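Local coordinates for protein tryptophan--tRNA ligase (Aeropyrum pernix, PDB 3A04) that catalyses the ATP-dependent attachment of L-tryptophan to tRNA(Trp), releasing AMP and diphosphate, at residues 135-140 / 146-151; 131-136 / 365-370. All blocks are in the same frame, centred on the assembly; numbering follows the deposited sequence.

Contact 1. Residues 135-140 / 146-151; sequences NMIALG and TEFYFQ
Phe148 projects from strand 147-150 and meets Met136 and Ile137 on helix 121-139. The two elements belong to a beta-alpha-beta crossover in the Rossmann-type catalytic domain of a class I synthetase. The crossover runs from strand 103-108 through helix 121-139 to the parallel strand 147-150, which lies at one edge of the sheet. The helix stops at Gly140 in a Schellman motif. Gly140 N bonds to Met136 O, and more weakly to Ile137 O.

Thr146 comes first on the strand side. Its CG2 methyl sits 3.5 Å above one face of the Phe148 ring, shifted toward the rim. Its OG1 is tied to Asp142 O and Gln98 NE2.

Phe148 carries the contact. Its CG is anti to the carbonyl carbon (chi1 -63°), and the ring extends toward the helix. Met136 SD lies at the ring edge, 3.9 Å from Phe148 CE1. The sulfur is 90° off the ring normal, so this Met-aromatic contact is in plane. The Met136 chain bends at the sulfur (chi3 -123°). Ile137 comes in obliquely, and its CD1 methyl is 3.7 Å from Phe148 CZ and nearly as close to CE2. Met136 and Phe148 are buried, and Ile137 is partly exposed. Val91 packs on Met136, and Val106 on Phe148.

At the end of the segment, Gln151 O is hydrogen-bonded to Gln163 NE2 of the second subunit.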
ATOM      1  N   ASN A 135      -2.156  12.842  25.714  1.00 27.77           N
ATOM      2  CA  ASN A 135      -2.072  12.030  26.961  1.00 27.26           C
ATOM      3  C   ASN A 135      -0.723  11.369  27.161  1.00 28.26           C
ATOM      4  O   ASN A 135      -0.214  11.251  28.260  1.00 27.66           O
ATOM      5  CB  ASN A 135      -3.180  10.997  27.001  1.00 27.89           C
ATOM      6  CG  ASN A 135      -4.459  11.583  27.572  1.00 31.28           C
ATOM      7  OD1 ASN A 135      -4.462  12.026  28.699  1.00 34.12           O
ATOM      8  ND2 ASN A 135      -5.513  11.607  26.800  1.00 27.37           N
ATOM      9  N   MET A 136      -0.094  10.937  26.076  1.00 26.66           N
ATOM     10  CA  MET A 136       1.243  10.370  26.201  1.00 26.99           C
ATOM     11  C   MET A 136       2.285  11.380  26.720  1.00 26.59           C
ATOM     12  O   MET A 136       3.113  11.083  27.562  1.00 26.98           O
ATOM     13  CB  MET A 136       1.683   9.884  24.823  1.00 25.94           C
ATOM     14  CG  MET A 136       0.963   8.566  24.525  1.00 29.60           C
ATOM     15  SD  MET A 136       1.662   7.970  22.912  1.00 33.41           S
ATOM     16  CE  MET A 136       0.166   7.867  22.006  1.00 34.02           C
ATOM     17  N   ILE A 137       2.221  12.596  26.217  1.00 29.03           N
ATOM     18  CA  ILE A 137       3.131  13.653  26.676  1.00 30.51           C
ATOM     19  C   ILE A 137       2.885  13.968  28.198  1.00 30.72           C
ATOM     20  O   ILE A 137       3.829  14.144  28.964  1.00 31.93           O
ATOM     21  CB  ILE A 137       2.840  14.965  25.880  1.00 30.87           C
ATOM     22  CG1 ILE A 137       3.176  14.834  24.385  1.00 37.09           C
ATOM     23  CG2 ILE A 137       3.676  16.153  26.413  1.00 31.35           C
ATOM     24  CD1 ILE A 137       4.444  14.138  24.091  1.00 36.36           C
ATOM     25  N   ALA A 138       1.612  14.045  28.564  1.00 31.06           N
ATOM     26  CA  ALA A 138       1.220  14.389  29.951  1.00 32.87           C
ATOM     27  C   ALA A 138       1.654  13.257  30.903  1.00 32.87           C
ATOM     28  O   ALA A 138       1.917  13.502  32.121  1.00 33.05           O
ATOM     29  CB  ALA A 138      -0.267  14.604  30.008  1.00 31.20           C
ATOM     30  N   LEU A 139       1.736  12.023  30.366  1.00 31.06           N
ATOM     31  CA  LEU A 139       2.286  10.915  31.134  1.00 31.08           C
ATOM     32  C   LEU A 139       3.761  10.961  31.357  1.00 31.38           C
ATOM     33  O   LEU A 139       4.234  10.308  32.266  1.00 30.90           O
ATOM     34  CB  LEU A 139       1.928   9.528  30.519  1.00 31.88           C
ATOM     35  CG  LEU A 139       0.532   8.942  30.711  1.00 30.60           C
ATOM     36  CD1 LEU A 139       0.352   7.655  29.855  1.00 33.28           C
ATOM     37  CD2 LEU A 139       0.125   8.632  32.263  1.00 26.08           C
ATOM     38  N   GLY A 140       4.514  11.629  30.482  1.00 31.25           N
ATOM     39  CA  GLY A 140       5.925  11.818  30.678  1.00 33.25           C
ATOM     40  C   GLY A 140       6.771  11.418  29.473  1.00 33.70           C
ATOM     41  O   GLY A 140       7.987  11.384  29.563  1.00 34.70           O
ATOM     42  N   THR A 146      10.684  11.948  21.170  1.00 30.84           N
ATOM     43  CA  THR A 146       9.790  10.875  20.783  1.00 29.47           C
ATOM     44  C   THR A 146       9.467  11.137  19.316  1.00 30.18           C
ATOM     45  O   THR A 146       9.175  12.266  18.929  1.00 30.40           O
ATOM     46  CB  THR A 146       8.468  10.855  21.598  1.00 28.85           C
ATOM     47  OG1 THR A 146       8.782  10.652  23.006  1.00 29.00           O
ATOM     48  CG2 THR A 146       7.489   9.629  21.095  1.00 28.64           C
ATOM     49  N   GLU A 147       9.469  10.096  18.483  1.00 29.86           N
ATOM     50  CA  GLU A 147       9.094  10.340  17.057  1.00 27.25           C
ATOM     51  C   GLU A 147       7.689   9.844  16.814  1.00 27.15           C
ATOM     52  O   GLU A 147       7.462   8.619  16.706  1.00 27.67           O
ATOM     53  CB  GLU A 147      10.136   9.672  16.170  1.00 28.64           C
ATOM     54  CG  GLU A 147       9.924   9.950  14.611  1.00 29.84           C
ATOM     55  CD  GLU A 147      11.228   9.832  13.809  1.00 38.85           C
ATOM     56  OE1 GLU A 147      12.351  10.186  14.338  1.00 42.11           O
ATOM     57  OE2 GLU A 147      11.135   9.366  12.640  1.00 36.65           O
ATOM     58  N   PHE A 148       6.710  10.743  16.768  1.00 26.49           N
ATOM     59  CA  PHE A 148       5.319  10.346  16.489  1.00 27.64           C
ATOM     60  C   PHE A 148       5.119  10.484  14.976  1.00 27.42           C
ATOM     61  O   PHE A 148       5.626  11.454  14.403  1.00 27.35           O
ATOM     62  CB  PHE A 148       4.335  11.332  17.120  1.00 26.88           C
ATOM     63  CG  PHE A 148       4.416  11.388  18.677  1.00 30.23           C
ATOM     64  CD1 PHE A 148       3.684  10.489  19.444  1.00 29.50           C
ATOM     65  CD2 PHE A 148       5.221  12.327  19.318  1.00 31.18           C
ATOM     66  CE1 PHE A 148       3.725  10.519  20.877  1.00 27.59           C
ATOM     67  CE2 PHE A 148       5.256  12.390  20.780  1.00 32.23           C
ATOM     68  CZ  PHE A 148       4.507  11.479  21.517  1.00 31.39           C
ATOM     69  N   TYR A 149       4.257   9.619  14.375  1.00 25.48           N
ATOM     70  CA  TYR A 149       3.947   9.774  12.976  1.00 25.09           C
ATOM     71  C   TYR A 149       2.658   9.149  12.644  1.00 24.82           C
ATOM     72  O   TYR A 149       2.180   8.234  13.403  1.00 24.53           O
ATOM     73  CB  TYR A 149       5.095   9.207  12.097  1.00 25.28           C
ATOM     74  CG  TYR A 149       5.150   7.697  12.084  1.00 26.99           C
ATOM     75  CD1 TYR A 149       4.375   6.949  11.162  1.00 20.64           C
ATOM     76  CD2 TYR A 149       5.946   7.039  13.025  1.00 24.61           C
ATOM     77  CE1 TYR A 149       4.453   5.486  11.148  1.00 26.48           C
ATOM     78  CE2 TYR A 149       6.043   5.593  13.072  1.00 24.26           C
ATOM     79  CZ  TYR A 149       5.276   4.861  12.098  1.00 23.10           C
ATOM     80  OH  TYR A 149       5.271   3.488  12.115  1.00 25.66           O
ATOM     81  N   PHE A 150       2.117   9.543  11.479  1.00 24.92           N
ATOM     82  CA  PHE A 150       0.873   8.980  10.948  1.00 25.90           C
ATOM     83  C   PHE A 150       1.250   8.009   9.818  1.00 25.97           C
ATOM     84  O   PHE A 150       2.137   8.349   9.018  1.00 25.81           O
ATOM     85  CB  PHE A 150      -0.020  10.046  10.308  1.00 24.73           C
ATOM     86  CG  PHE A 150      -0.584  11.023  11.288  1.00 29.17           C
ATOM     87  CD1 PHE A 150      -1.774  10.751  11.956  1.00 29.19           C
ATOM     88  CD2 PHE A 150       0.079  12.221  11.565  1.00 32.30           C
ATOM     89  CE1 PHE A 150      -2.328  11.730  12.900  1.00 28.32           C
ATOM     90  CE2 PHE A 150      -0.481  13.179  12.534  1.00 29.90           C
ATOM     91  CZ  PHE A 150      -1.633  12.916  13.153  1.00 28.85           C
ATOM     92  N   GLN A 151       0.613   6.843   9.822  1.00 24.49           N
ATOM     93  CA  GLN A 151       0.764   5.843   8.753  1.00 25.06           C
ATOM     94  C   GLN A 151       0.521   6.500   7.377  1.00 26.25           C
ATOM     95  O   GLN A 151       1.162   6.093   6.422  1.00 26.21           O
ATOM     96  CB  GLN A 151      -0.252   4.696   8.840  1.00 24.75           C
ATOM     97  CG  GLN A 151      -0.021   3.773  10.069  1.00 24.10           C
ATOM     98  CD  GLN A 151      -1.110   2.712  10.187  1.00 24.69           C
ATOM     99  OE1 GLN A 151      -2.254   2.905   9.805  1.00 27.19           O
ATOM    100  NE2 GLN A 151      -0.738   1.597  10.792  1.00 25.27           N
TER

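Contact 2. Residues 131-136 / 365-370; sequences EYIANM and KLVEPP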
ATOM      1  N   GLU A 131      -6.266  13.230  22.052  1.00 32.01           N
ATOM      2  CA  GLU A 131      -6.524  12.127  22.939  1.00 31.43           C
ATOM      3  C   GLU A 131      -5.285  11.207  23.108  1.00 32.61           C
ATOM      4  O   GLU A 131      -5.005  10.768  24.211  1.00 32.78           O
ATOM      5  CB  GLU A 131      -7.680  11.347  22.412  1.00 32.79           C
ATOM      6  CG  GLU A 131      -8.407  10.405  23.339  1.00 34.26           C
ATOM      7  CD  GLU A 131      -8.855  11.045  24.710  1.00 37.24           C
ATOM      8  OE1 GLU A 131      -9.239  12.271  24.828  1.00 35.75           O
ATOM      9  OE2 GLU A 131      -8.817  10.237  25.661  1.00 33.64           O
ATOM     10  N   TYR A 132      -4.539  10.908  22.062  1.00 29.38           N
ATOM     11  CA  TYR A 132      -3.468   9.976  22.232  1.00 28.04           C
ATOM     12  C   TYR A 132      -2.166  10.724  22.486  1.00 28.40           C
ATOM     13  O   TYR A 132      -1.562  10.542  23.552  1.00 28.37           O
ATOM     14  CB  TYR A 132      -3.394   8.984  21.034  1.00 27.95           C
ATOM     15  CG  TYR A 132      -4.528   7.975  21.192  1.00 25.42           C
ATOM     16  CD1 TYR A 132      -5.859   8.308  20.883  1.00 27.06           C
ATOM     17  CD2 TYR A 132      -4.298   6.796  21.806  1.00 25.42           C
ATOM     18  CE1 TYR A 132      -6.903   7.397  21.093  1.00 29.50           C
ATOM     19  CE2 TYR A 132      -5.330   5.887  22.000  1.00 27.66           C
ATOM     20  CZ  TYR A 132      -6.602   6.207  21.681  1.00 29.96           C
ATOM     21  OH  TYR A 132      -7.545   5.258  21.872  1.00 31.22           O
ATOM     22  N   ILE A 133      -1.683  11.511  21.497  1.00 27.47           N
ATOM     23  CA  ILE A 133      -0.365  12.113  21.704  1.00 28.73           C
ATOM     24  C   ILE A 133      -0.358  12.997  22.989  1.00 28.49           C
ATOM     25  O   ILE A 133       0.609  12.966  23.762  1.00 28.67           O
ATOM     26  CB  ILE A 133       0.127  12.889  20.464  1.00 27.86           C
ATOM     27  CG1 ILE A 133       0.345  11.867  19.304  1.00 31.11           C
ATOM     28  CG2 ILE A 133       1.436  13.653  20.763  1.00 25.55           C
ATOM     29  CD1 ILE A 133       0.438  12.512  17.880  1.00 31.22           C
ATOM     30  N   ALA A 134      -1.402  13.806  23.156  1.00 29.28           N
ATOM     31  CA  ALA A 134      -1.398  14.723  24.299  1.00 29.95           C
ATOM     32  C   ALA A 134      -1.396  13.937  25.607  1.00 27.58           C
ATOM     33  O   ALA A 134      -0.656  14.287  26.487  1.00 29.21           O
ATOM     34  CB  ALA A 134      -2.557  15.718  24.228  1.00 29.82           C
ATOM     35  N   ASN A 135      -2.156  12.842  25.714  1.00 27.77           N
ATOM     36  CA  ASN A 135      -2.072  12.030  26.961  1.00 27.26           C
ATOM     37  C   ASN A 135      -0.723  11.369  27.161  1.00 28.26           C
ATOM     38  O   ASN A 135      -0.214  11.251  28.260  1.00 27.66           O
ATOM     39  CB  ASN A 135      -3.180  10.997  27.001  1.00 27.89           C
ATOM     40  CG  ASN A 135      -4.459  11.583  27.572  1.00 31.28           C
ATOM     41  OD1 ASN A 135      -4.462  12.026  28.699  1.00 34.12           O
ATOM     42  ND2 ASN A 135      -5.513  11.607  26.800  1.00 27.37           N
ATOM     43  N   MET A 136      -0.094  10.937  26.076  1.00 26.66           N
ATOM     44  CA  MET A 136       1.243  10.370  26.201  1.00 26.99           C
ATOM     45  C   MET A 136       2.285  11.380  26.720  1.00 26.59           C
ATOM     46  O   MET A 136       3.113  11.083  27.562  1.00 26.98           O
ATOM     47  CB  MET A 136       1.683   9.884  24.823  1.00 25.94           C
ATOM     48  CG  MET A 136       0.963   8.566  24.525  1.00 29.60           C
ATOM     49  SD  MET A 136       1.662   7.970  22.912  1.00 33.41           S
ATOM     50  CE  MET A 136       0.166   7.867  22.006  1.00 34.02           C
ATOM     51  N   LYS A 365       2.105  20.575  17.510  1.00 45.74           N
ATOM     52  CA  LYS A 365       3.408  20.908  16.941  1.00 47.34           C
ATOM     53  C   LYS A 365       4.377  19.733  16.796  1.00 47.41           C
ATOM     54  O   LYS A 365       5.439  19.871  16.218  1.00 47.93           O
ATOM     55  CB  LYS A 365       4.044  21.990  17.805  1.00 48.39           C
ATOM     56  CG  LYS A 365       3.137  23.179  18.052  1.00 48.49           C
ATOM     57  CD  LYS A 365       3.970  24.368  18.611  1.00 56.55           C
ATOM     58  CE  LYS A 365       3.092  25.420  19.325  1.00 61.43           C
ATOM     59  NZ  LYS A 365       3.658  25.874  20.650  1.00 58.59           N
ATOM     60  N   LEU A 366       4.033  18.558  17.306  1.00 46.96           N
ATOM     61  CA  LEU A 366       4.940  17.406  17.225  1.00 45.54           C
ATOM     62  C   LEU A 366       4.710  16.526  15.975  1.00 45.44           C
ATOM     63  O   LEU A 366       5.450  15.534  15.732  1.00 45.30           O
ATOM     64  CB  LEU A 366       4.807  16.529  18.468  1.00 44.74           C
ATOM     65  CG  LEU A 366       4.857  17.267  19.806  1.00 45.60           C
ATOM     66  CD1 LEU A 366       4.708  16.202  20.907  1.00 43.33           C
ATOM     67  CD2 LEU A 366       6.171  18.030  19.938  1.00 44.88           C
ATOM     68  N   VAL A 367       3.701  16.873  15.192  1.00 44.71           N
ATOM     69  CA  VAL A 367       3.357  16.079  14.013  1.00 44.41           C
ATOM     70  C   VAL A 367       2.938  16.948  12.846  1.00 43.88           C
ATOM     71  O   VAL A 367       2.539  18.080  13.045  1.00 42.55           O
ATOM     72  CB  VAL A 367       2.244  15.087  14.297  1.00 44.04           C
ATOM     73  CG1 VAL A 367       2.759  13.988  15.230  1.00 47.41           C
ATOM     74  CG2 VAL A 367       1.017  15.780  14.872  1.00 44.46           C
ATOM     75  N   GLU A 368       3.063  16.411  11.635  1.00 43.53           N
ATOM     76  CA  GLU A 368       2.501  17.062  10.460  1.00 43.14           C
ATOM     77  C   GLU A 368       1.270  16.263  10.098  1.00 40.16           C
ATOM     78  O   GLU A 368       1.364  15.101   9.654  1.00 39.93           O
ATOM     79  CB  GLU A 368       3.493  17.085   9.271  1.00 44.63           C
ATOM     80  CG  GLU A 368       2.933  17.911   8.063  1.00 51.48           C
ATOM     81  CD  GLU A 368       3.822  17.787   6.754  1.00 61.95           C
ATOM     82  OE1 GLU A 368       4.903  18.424   6.696  1.00 62.26           O
ATOM     83  OE2 GLU A 368       3.402  17.060   5.801  1.00 62.34           O
ATOM     84  N   PRO A 369       0.121  16.845  10.296  1.00 38.34           N
ATOM     85  CA  PRO A 369      -1.047  16.053   9.926  1.00 37.73           C
ATOM     86  C   PRO A 369      -1.115  15.864   8.382  1.00 35.17           C
ATOM     87  O   PRO A 369      -0.662  16.712   7.647  1.00 33.15           O
ATOM     88  CB  PRO A 369      -2.223  16.907  10.388  1.00 36.74           C
ATOM     89  CG  PRO A 369      -1.598  17.996  11.273  1.00 39.13           C
ATOM     90  CD  PRO A 369      -0.197  18.132  10.941  1.00 39.54           C
ATOM     91  N   PRO A 370      -1.705  14.755   7.912  1.00 34.56           N
ATOM     92  CA  PRO A 370      -1.755  14.552   6.494  1.00 33.07           C
ATOM     93  C   PRO A 370      -2.725  15.602   5.910  1.00 34.49           C
ATOM     94  O   PRO A 370      -3.722  15.986   6.564  1.00 33.20           O
ATOM     95  CB  PRO A 370      -2.381  13.159   6.379  1.00 32.84           C
ATOM     96  CG  PRO A 370      -3.101  12.958   7.728  1.00 34.78           C
ATOM     97  CD  PRO A 370      -2.131  13.554   8.663  1.00 33.81           C
TER
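Ile133, Leu366 and Val367 form this contact with aliphatic branches alone. No flat group meets another across it; on the helix, the Asn135 amide and the Tyr132 ring are held by other partners. The Asn135 amide is bonded in its own plane. Its ND2 donates to Glu131 O at 2.8 Å, nearly straight at 166°. The acceptor lies close to the amide plane, whereas ND2 is tilted 18° from the plane of the Glu131 carbonyl. Asn135 OD1 is hydrogen-bonded to His352 NE2, so both ends of this buried amide are satisfied and its rotation is fixed. Tyr132 is a second flat group. Its ring packs edge-to-face with His87, and its OH is hydrogen-bonded to Ser80 O.

The contact with 365-370 is made by Ile133, a buried residue in a helix that has a wider pi-type turn at 131-133. Its two branches part to different partners. The longer one has CG1 anti to the carbonyl carbon (chi1 -65°) and ends in CD1. That methyl meets Val367 CG1 tip to tip at 3.8 Å. The CG2 branch faces Leu366 CD1 more loosely, at 4.2 Å; the two side chains pass alongside one another, pointing opposite ways.

Segment 365-370 is the irregular tail after helix 334-364. It folds back onto a helix of the class I Rossmann-type catalytic domain. Tyr132 and Glu131 (OE2 to Phe83 N) tie this helix to the 'HIGH' region, the class I signature that in this family takes part in ATP binding.

How the contacts relate
Both contacts use helix 121-139, and their centres are about 6 Å apart. Contact 1 is buried and joins the helix to the sheet, through neighbours close in sequence. Contact 2 lies further from the centre of the chain, is partly buried and brings in the C-terminal tail from over 200 residues away. The chemistry differs accordingly: an aromatic ring with sulfur and methyl partners in the first, aliphatic methyls alone in the second. The two contacts touch directly. Phe148 CD1 is 3.6 Å from Ile133 CG1, and Val367 also packs on Phe148 and Phe150. Strand, helix and tail therefore share one apolar cluster.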